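5-formaminoimidazole-4-carboxamide-1-(beta)-D-ribofuranosyl 5'-monophosphate synthetase (Methanocaldococcus jannaschii, PDB 2R7L) catalyses the ATP- and formate-dependent, folate-independent formylation of AICAR to FAICAR, a step in the purine (IMP) biosynthesis pathway. Local coordinates at residues D226-S231 against T256-V261; P293-S298 against R314-T319. All blocks are in the same frame, centred on the assembly; numbering follows the deposited sequence.

Contact 1 (D226-S231 against T256-V261); sequences DKRYES and TGNIPV. With ATP (adenosine-5'-triphosphate), chain E; AMZ (aminoimidazole 4-carboxamide ribonucleotide), chain F.
The CD1 methyl of I259 sits over the face of the Y229 ring in a CH-pi contact, 4.2 Å from the ring centroid, and also touches K227 CE at 3.6 Å. K227 and I259 lie side by side; K227 CG, set between the backbone N and the carbonyl carbon (chi1 73°), comes within 3.8 Å of I259 CB. Beneath them the antiparallel strands bond K227 N to I259 O (2.8 Å), and the I259 N returns a bond to K227 O. Further along, T256 and G257 both face Y229 in a classic beta bulge, whose two T256 donors, N and OG1, meet at Y229 O. The Y229 hydroxyl bonds N206 of the second subunit.

The opposite face is polar. N258 pairs with the carboxamide of AMZ, OD1 accepting from N2 (3.0 Å) and ND2 giving to O5 (2.8 Å). Beside it, R228 NH1 meets the syn lone pair of D226 OD2 at 3.2 Å, while NH2 forms a salt bridge with D316 and a weak bond to ATP O2G. An alanine at R228 would probably leave both aspartates and the gamma-phosphate without this positive mate. K227, Y229 and I259 thus pack largely through carbon against neighbouring subunits, while R228 and N258 offer polar groups to ATP and AMZ.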
# COMPACT_ATOMS: atom_id res chain seq x y z
N ASP A 226 7.61 -0.90 24.82
CA ASP A 226 8.89 -1.60 24.74
C ASP A 226 9.32 -2.04 26.14
O ASP A 226 8.80 -1.56 27.15
CB ASP A 226 9.98 -0.70 24.14
CG ASP A 226 10.39 0.43 25.08
OD1 ASP A 226 9.59 1.38 25.24
OD2 ASP A 226 11.52 0.40 25.64
N LYS A 227 10.26 -2.97 26.18
CA LYS A 227 10.97 -3.26 27.42
C LYS A 227 12.43 -2.87 27.22
O LYS A 227 12.97 -3.01 26.12
CB LYS A 227 10.81 -4.73 27.83
CG LYS A 227 11.59 -5.73 27.01
CD LYS A 227 11.67 -7.06 27.73
CE LYS A 227 12.70 -7.96 27.09
NZ LYS A 227 13.08 -9.09 27.97
N ARG A 228 13.04 -2.34 28.27
CA ARG A 228 14.40 -1.83 28.18
C ARG A 228 15.40 -2.95 28.01
O ARG A 228 15.17 -4.07 28.48
CB ARG A 228 14.77 -1.04 29.44
CG ARG A 228 13.84 0.10 29.77
CD ARG A 228 13.77 1.09 28.63
NE ARG A 228 13.53 2.44 29.10
CZ ARG A 228 12.86 3.37 28.42
NH1 ARG A 228 12.33 3.08 27.24
NH2 ARG A 228 12.70 4.58 28.94
N TYR A 229 16.51 -2.64 27.35
CA TYR A 229 17.62 -3.55 27.16
C TYR A 229 18.82 -2.80 27.72
O TYR A 229 19.34 -1.88 27.07
CB TYR A 229 17.81 -3.86 25.68
CG TYR A 229 18.56 -5.13 25.37
CD1 TYR A 229 18.44 -6.24 26.18
CD2 TYR A 229 19.35 -5.23 24.24
CE1 TYR A 229 19.10 -7.40 25.90
CE2 TYR A 229 20.03 -6.40 23.94
CZ TYR A 229 19.89 -7.48 24.78
OH TYR A 229 20.55 -8.65 24.53
N GLU A 230 19.22 -3.17 28.93
CA GLU A 230 20.18 -2.39 29.71
C GLU A 230 21.49 -3.15 29.98
O GLU A 230 21.48 -4.37 30.14
CB GLU A 230 19.52 -1.93 31.01
CG GLU A 230 18.42 -0.89 30.77
CD GLU A 230 17.44 -0.76 31.92
OE1 GLU A 230 17.32 -1.70 32.73
OE2 GLU A 230 16.78 0.30 31.99
N SER A 231 22.60 -2.43 29.98
CA SER A 231 23.92 -3.00 30.24
C SER A 231 24.50 -2.37 31.52
O SER A 231 24.43 -1.17 31.69
CB SER A 231 24.85 -2.72 29.05
OG SER A 231 26.04 -3.47 29.13
N THR A 256 20.71 0.70 26.64
CA THR A 256 21.42 0.44 25.40
C THR A 256 20.50 0.15 24.21
O THR A 256 20.95 0.16 23.06
CB THR A 256 22.44 -0.72 25.53
OG1 THR A 256 21.75 -1.97 25.68
CG2 THR A 256 23.35 -0.48 26.72
N GLY A 257 19.23 -0.10 24.47
CA GLY A 257 18.32 -0.49 23.40
C GLY A 257 16.97 -0.92 23.91
O GLY A 257 16.71 -0.87 25.12
N ASN A 258 16.10 -1.34 23.00
CA ASN A 258 14.73 -1.66 23.34
C ASN A 258 14.23 -2.88 22.58
O ASN A 258 14.66 -3.16 21.47
CB ASN A 258 13.80 -0.46 23.06
CG ASN A 258 14.37 0.85 23.58
OD1 ASN A 258 13.95 1.36 24.62
ND2 ASN A 258 15.33 1.41 22.86
N ILE A 259 13.30 -3.59 23.20
CA ILE A 259 12.74 -4.81 22.65
C ILE A 259 11.23 -4.59 22.63
O ILE A 259 10.69 -4.03 23.58
CB ILE A 259 13.13 -5.99 23.54
CG1 ILE A 259 14.66 -6.17 23.54
CG2 ILE A 259 12.42 -7.27 23.14
CD1 ILE A 259 15.17 -7.13 24.61
N PRO A 260 10.56 -4.96 21.53
CA PRO A 260 9.10 -4.84 21.46
C PRO A 260 8.40 -5.83 22.38
O PRO A 260 8.88 -6.94 22.59
CB PRO A 260 8.78 -5.16 20.00
CG PRO A 260 9.97 -5.92 19.48
CD PRO A 260 11.15 -5.48 20.28
N VAL A 261 7.25 -5.42 22.91
CA VAL A 261 6.45 -6.26 23.78
C VAL A 261 5.01 -5.80 23.66
O VAL A 261 4.75 -4.65 23.31
CB VAL A 261 6.93 -6.15 25.26
CG1 VAL A 261 6.61 -4.76 25.84
CG2 VAL A 261 6.29 -7.24 26.11
PG ATP E . 16.36 5.59 31.32
O1G ATP E . 16.14 6.92 30.65
O2G ATP E . 15.17 4.65 31.26
O3G ATP E . 17.67 4.94 30.94
PB ATP E . 15.32 6.42 33.84
O1B ATP E . 14.10 6.68 32.99
O2B ATP E . 15.81 7.52 34.75
O3B ATP E . 16.55 5.96 32.89
PA ATP E . 15.68 4.70 36.11
O1A ATP E . 14.75 5.07 37.24
O2A ATP E . 17.12 5.13 36.09
O3A ATP E . 14.97 5.11 34.72
O5' ATP E . 15.65 3.10 36.01
C5' ATP E . 16.69 2.43 35.31
C4' ATP E . 16.39 0.94 35.36
O4' ATP E . 16.50 0.46 36.71
C3' ATP E . 14.98 0.60 34.93
O3' ATP E . 14.88 0.44 33.51
C2' ATP E . 14.69 -0.68 35.68
O2' ATP E . 15.18 -1.80 34.95
C1' ATP E . 15.50 -0.54 36.96
N9 ATP E . 14.59 -0.02 38.01
C8 ATP E . 14.33 1.28 38.23
N7 ATP E . 13.45 1.43 39.25
C5 ATP E . 13.15 0.20 39.71
C6 ATP E . 12.29 -0.35 40.78
N6 ATP E . 11.56 0.46 41.58
N1 ATP E . 12.25 -1.69 40.91
C2 ATP E . 12.97 -2.51 40.11
N3 ATP E . 13.78 -2.08 39.13
C4 ATP E . 13.89 -0.76 38.87
O5 AMZ F . 16.35 3.82 23.87
C6 AMZ F . 16.00 4.35 24.93
N2 AMZ F . 15.07 3.85 25.75
C3A AMZ F . 16.63 5.65 25.39
C7A AMZ F . 16.42 6.30 26.60
N3 AMZ F . 15.63 5.92 27.60
N1 AMZ F . 17.51 6.36 24.69
C5 AMZ F . 17.83 7.43 25.43
N AMZ F . 17.17 7.38 26.60
C1 AMZ F . 17.26 8.39 27.69
C2 AMZ F . 18.38 8.10 28.68
C3 AMZ F . 19.48 9.05 28.25
O2 AMZ F . 20.18 9.51 29.41
O1 AMZ F . 17.91 8.44 29.99
O AMZ F . 17.58 9.62 27.02
C AMZ F . 18.70 10.22 27.66
C4 AMZ F . 19.50 10.95 26.56
O3 AMZ F . 19.88 10.04 25.54
P AMZ F . 21.34 10.10 24.94
OP1 AMZ F . 21.65 11.35 24.18
O4 AMZ F . 22.37 9.93 26.16
OP2 AMZ F . 21.53 8.80 24.00

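Contact 2 (P293-S298 against R314-T319). With AMZ (aminoimidazole 4-carboxamide ribonucleotide), chain F; ATP (adenosine-5'-triphosphate), chain E.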
# COMPACT_ATOMS: atom_id res chain seq x y z
N PRO A 293 3.23 13.24 22.94
CA PRO A 293 3.81 12.02 23.46
C PRO A 293 4.16 12.07 24.95
O PRO A 293 4.75 13.05 25.42
CB PRO A 293 5.09 11.86 22.63
CG PRO A 293 5.46 13.24 22.24
CD PRO A 293 4.16 13.97 22.05
N PHE A 294 3.76 11.03 25.67
CA PHE A 294 4.24 10.79 27.04
C PHE A 294 4.31 9.30 27.34
O PHE A 294 3.58 8.50 26.75
CB PHE A 294 3.40 11.54 28.09
CG PHE A 294 2.02 10.99 28.29
CD1 PHE A 294 1.78 10.00 29.23
CD2 PHE A 294 0.95 11.49 27.57
CE1 PHE A 294 0.50 9.50 29.44
CE2 PHE A 294 -0.34 10.99 27.77
CZ PHE A 294 -0.56 10.00 28.71
N CYS A 295 5.19 8.95 28.26
CA CYS A 295 5.51 7.55 28.53
C CYS A 295 5.41 7.25 30.02
O CYS A 295 5.91 8.01 30.85
CB CYS A 295 6.93 7.28 28.04
SG CYS A 295 7.56 5.62 28.37
N LEU A 296 4.75 6.14 30.35
CA LEU A 296 4.80 5.58 31.70
C LEU A 296 5.72 4.36 31.69
O LEU A 296 5.46 3.39 30.98
CB LEU A 296 3.41 5.18 32.20
CG LEU A 296 2.43 6.32 32.46
CD1 LEU A 296 1.18 5.80 33.11
CD2 LEU A 296 3.05 7.41 33.32
N GLN A 297 6.80 4.43 32.46
CA GLN A 297 7.74 3.32 32.56
C GLN A 297 7.39 2.48 33.77
O GLN A 297 7.56 2.91 34.91
CB GLN A 297 9.17 3.84 32.67
CG GLN A 297 9.59 4.66 31.47
CD GLN A 297 10.68 5.63 31.79
OE1 GLN A 297 10.44 6.84 31.87
NE2 GLN A 297 11.90 5.13 32.00
N SER A 298 6.88 1.28 33.54
CA SER A 298 6.27 0.53 34.62
C SER A 298 6.78 -0.90 34.77
O SER A 298 7.50 -1.41 33.91
CB SER A 298 4.76 0.53 34.45
OG SER A 298 4.39 -0.16 33.27
N ARG A 314 7.61 14.16 27.38
CA ARG A 314 7.76 14.24 25.94
C ARG A 314 8.07 12.84 25.40
O ARG A 314 7.81 11.85 26.08
CB ARG A 314 8.83 15.26 25.55
CG ARG A 314 9.99 15.33 26.52
CD ARG A 314 10.82 14.08 26.44
NE ARG A 314 11.82 14.05 27.50
CZ ARG A 314 12.76 13.12 27.61
NH1 ARG A 314 13.63 13.17 28.61
NH2 ARG A 314 12.82 12.14 26.72
N VAL A 315 8.61 12.75 24.20
CA VAL A 315 8.81 11.46 23.56
C VAL A 315 9.92 10.67 24.26
O VAL A 315 11.00 11.20 24.50
CB VAL A 315 9.08 11.59 22.04
CG1 VAL A 315 10.41 12.29 21.78
CG2 VAL A 315 9.00 10.23 21.35
N ASP A 316 9.63 9.41 24.60
CA ASP A 316 10.60 8.51 25.22
C ASP A 316 11.38 7.71 24.17
O ASP A 316 10.84 7.35 23.12
CB ASP A 316 9.88 7.56 26.19
CG ASP A 316 10.83 6.53 26.81
OD1 ASP A 316 11.30 6.77 27.94
OD2 ASP A 316 11.11 5.50 26.17
N GLY A 317 12.64 7.42 24.47
CA GLY A 317 13.52 6.73 23.53
C GLY A 317 13.02 5.38 23.04
O GLY A 317 13.42 4.92 21.97
N GLY A 318 12.16 4.74 23.82
CA GLY A 318 11.66 3.42 23.47
C GLY A 318 10.72 3.36 22.28
O GLY A 318 10.41 2.27 21.78
N THR A 319 10.26 4.53 21.82
CA THR A 319 9.43 4.61 20.62
C THR A 319 10.21 4.16 19.39
O THR A 319 9.63 3.85 18.35
CB THR A 319 8.89 6.04 20.37
OG1 THR A 319 9.96 6.97 20.45
CG2 THR A 319 7.82 6.41 21.39
O5 AMZ F . 16.35 3.82 23.87
C6 AMZ F . 16.00 4.35 24.93
N2 AMZ F . 15.07 3.85 25.75
C3A AMZ F . 16.63 5.65 25.39
C7A AMZ F . 16.42 6.30 26.60
N3 AMZ F . 15.63 5.92 27.60
N1 AMZ F . 17.51 6.36 24.69
C5 AMZ F . 17.83 7.43 25.43
N AMZ F . 17.17 7.38 26.60
C1 AMZ F . 17.26 8.39 27.69
C2 AMZ F . 18.38 8.10 28.68
C3 AMZ F . 19.48 9.05 28.25
O2 AMZ F . 20.18 9.51 29.41
O1 AMZ F . 17.91 8.44 29.99
O AMZ F . 17.58 9.62 27.02
C AMZ F . 18.70 10.22 27.66
C4 AMZ F . 19.50 10.95 26.56
O3 AMZ F . 19.88 10.04 25.54
P AMZ F . 21.34 10.10 24.94
OP1 AMZ F . 21.65 11.35 24.18
O4 AMZ F . 22.37 9.93 26.16
OP2 AMZ F . 21.53 8.80 24.00
PG ATP E . 16.36 5.59 31.32
O1G ATP E . 16.14 6.92 30.65
O2G ATP E . 15.17 4.65 31.26
O3G ATP E . 17.67 4.94 30.94
PB ATP E . 15.32 6.42 33.84
O1B ATP E . 14.10 6.68 32.99
O2B ATP E . 15.81 7.52 34.75
O3B ATP E . 16.55 5.96 32.89
PA ATP E . 15.68 4.70 36.11
O1A ATP E . 14.75 5.07 37.24
O2A ATP E . 17.12 5.13 36.09
O3A ATP E . 14.97 5.11 34.72
O5' ATP E . 15.65 3.10 36.01
C5' ATP E . 16.69 2.43 35.31
C4' ATP E . 16.39 0.94 35.36
O4' ATP E . 16.50 0.46 36.71
C3' ATP E . 14.98 0.60 34.93
O3' ATP E . 14.88 0.44 33.51
C2' ATP E . 14.69 -0.68 35.68
O2' ATP E . 15.18 -1.80 34.95
C1' ATP E . 15.50 -0.54 36.96
N9 ATP E . 14.59 -0.02 38.01
C8 ATP E . 14.33 1.28 38.23
N7 ATP E . 13.45 1.43 39.25
C5 ATP E . 13.15 0.20 39.71
C6 ATP E . 12.29 -0.35 40.78
N6 ATP E . 11.56 0.46 41.58
N1 ATP E . 12.25 -1.69 40.91
C2 ATP E . 12.97 -2.51 40.11
N3 ATP E . 13.78 -2.08 39.13
C4 ATP E . 13.89 -0.76 38.87
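C295 and D316 meet through their CB atoms, 3.5 Å apart, and this is the tight heart of the contact. D316 has CG anti to its backbone N (chi1 177°), and C295 SG reaches that carboxylate carbon at 3.7 Å. Next door the P293 ring crosses V315, with CG 4.0 Å from V315 CB. No hydrogen bond spans the two segments; van der Waals packing does the joining.

Having passed the strand, 314-319 folds back on itself. D316 OD2 accepts from G318 N at 2.7 Å, an Asx turn, with the donor on the anti side and out of the carboxylate plane, while D316 O takes both N and OG1 of T319. This turn opens the 3-10 segment in the ATP-grasp region and lays backbone against substrate: G317 CA comes within 3.8 Å of AMZ C3A.

Toward the nucleotide the fit is looser. Q297 and D316 cross obliquely there, the amide and carboxylate planes 52° apart and no bond between them; Q297 NE2 instead donates to ATP O1B at 2.9 Å in a nearly straight bond (168°). Q297 is also a predicted magnesium ligand, together with neighbouring E310. At the other end R314 points away from the strand: partly exposed, it curls so that NH2 bonds V315 O at 3.0 Å, while NE forms a salt bridge with E122 and the side chain touches H27 of the AICAR site.

Overall arrangement
Following the chain from the N terminus, strand 219-230 runs out through a passage with two short helices and returns as strand 253-263, where contact 1 closes that excursion at the last strand this chain gives to the antiparallel sheet, which continues into the second subunit. Helix 268-285 then leads to strand 292-300. From there the chain turns into strand 306-312, and contact 2 brings the loop after it back onto 293-298. The two closures come in series, neither nested nor crossed. Strand 205-214 lies between 219-230 and 292-300 in the sheet, yet the contacts touch, D226 and D316 both reaching its H210, and N258 OD1 approaches G318 CA at 3.3 Å. Together they line the site where ATP and AMZ come together.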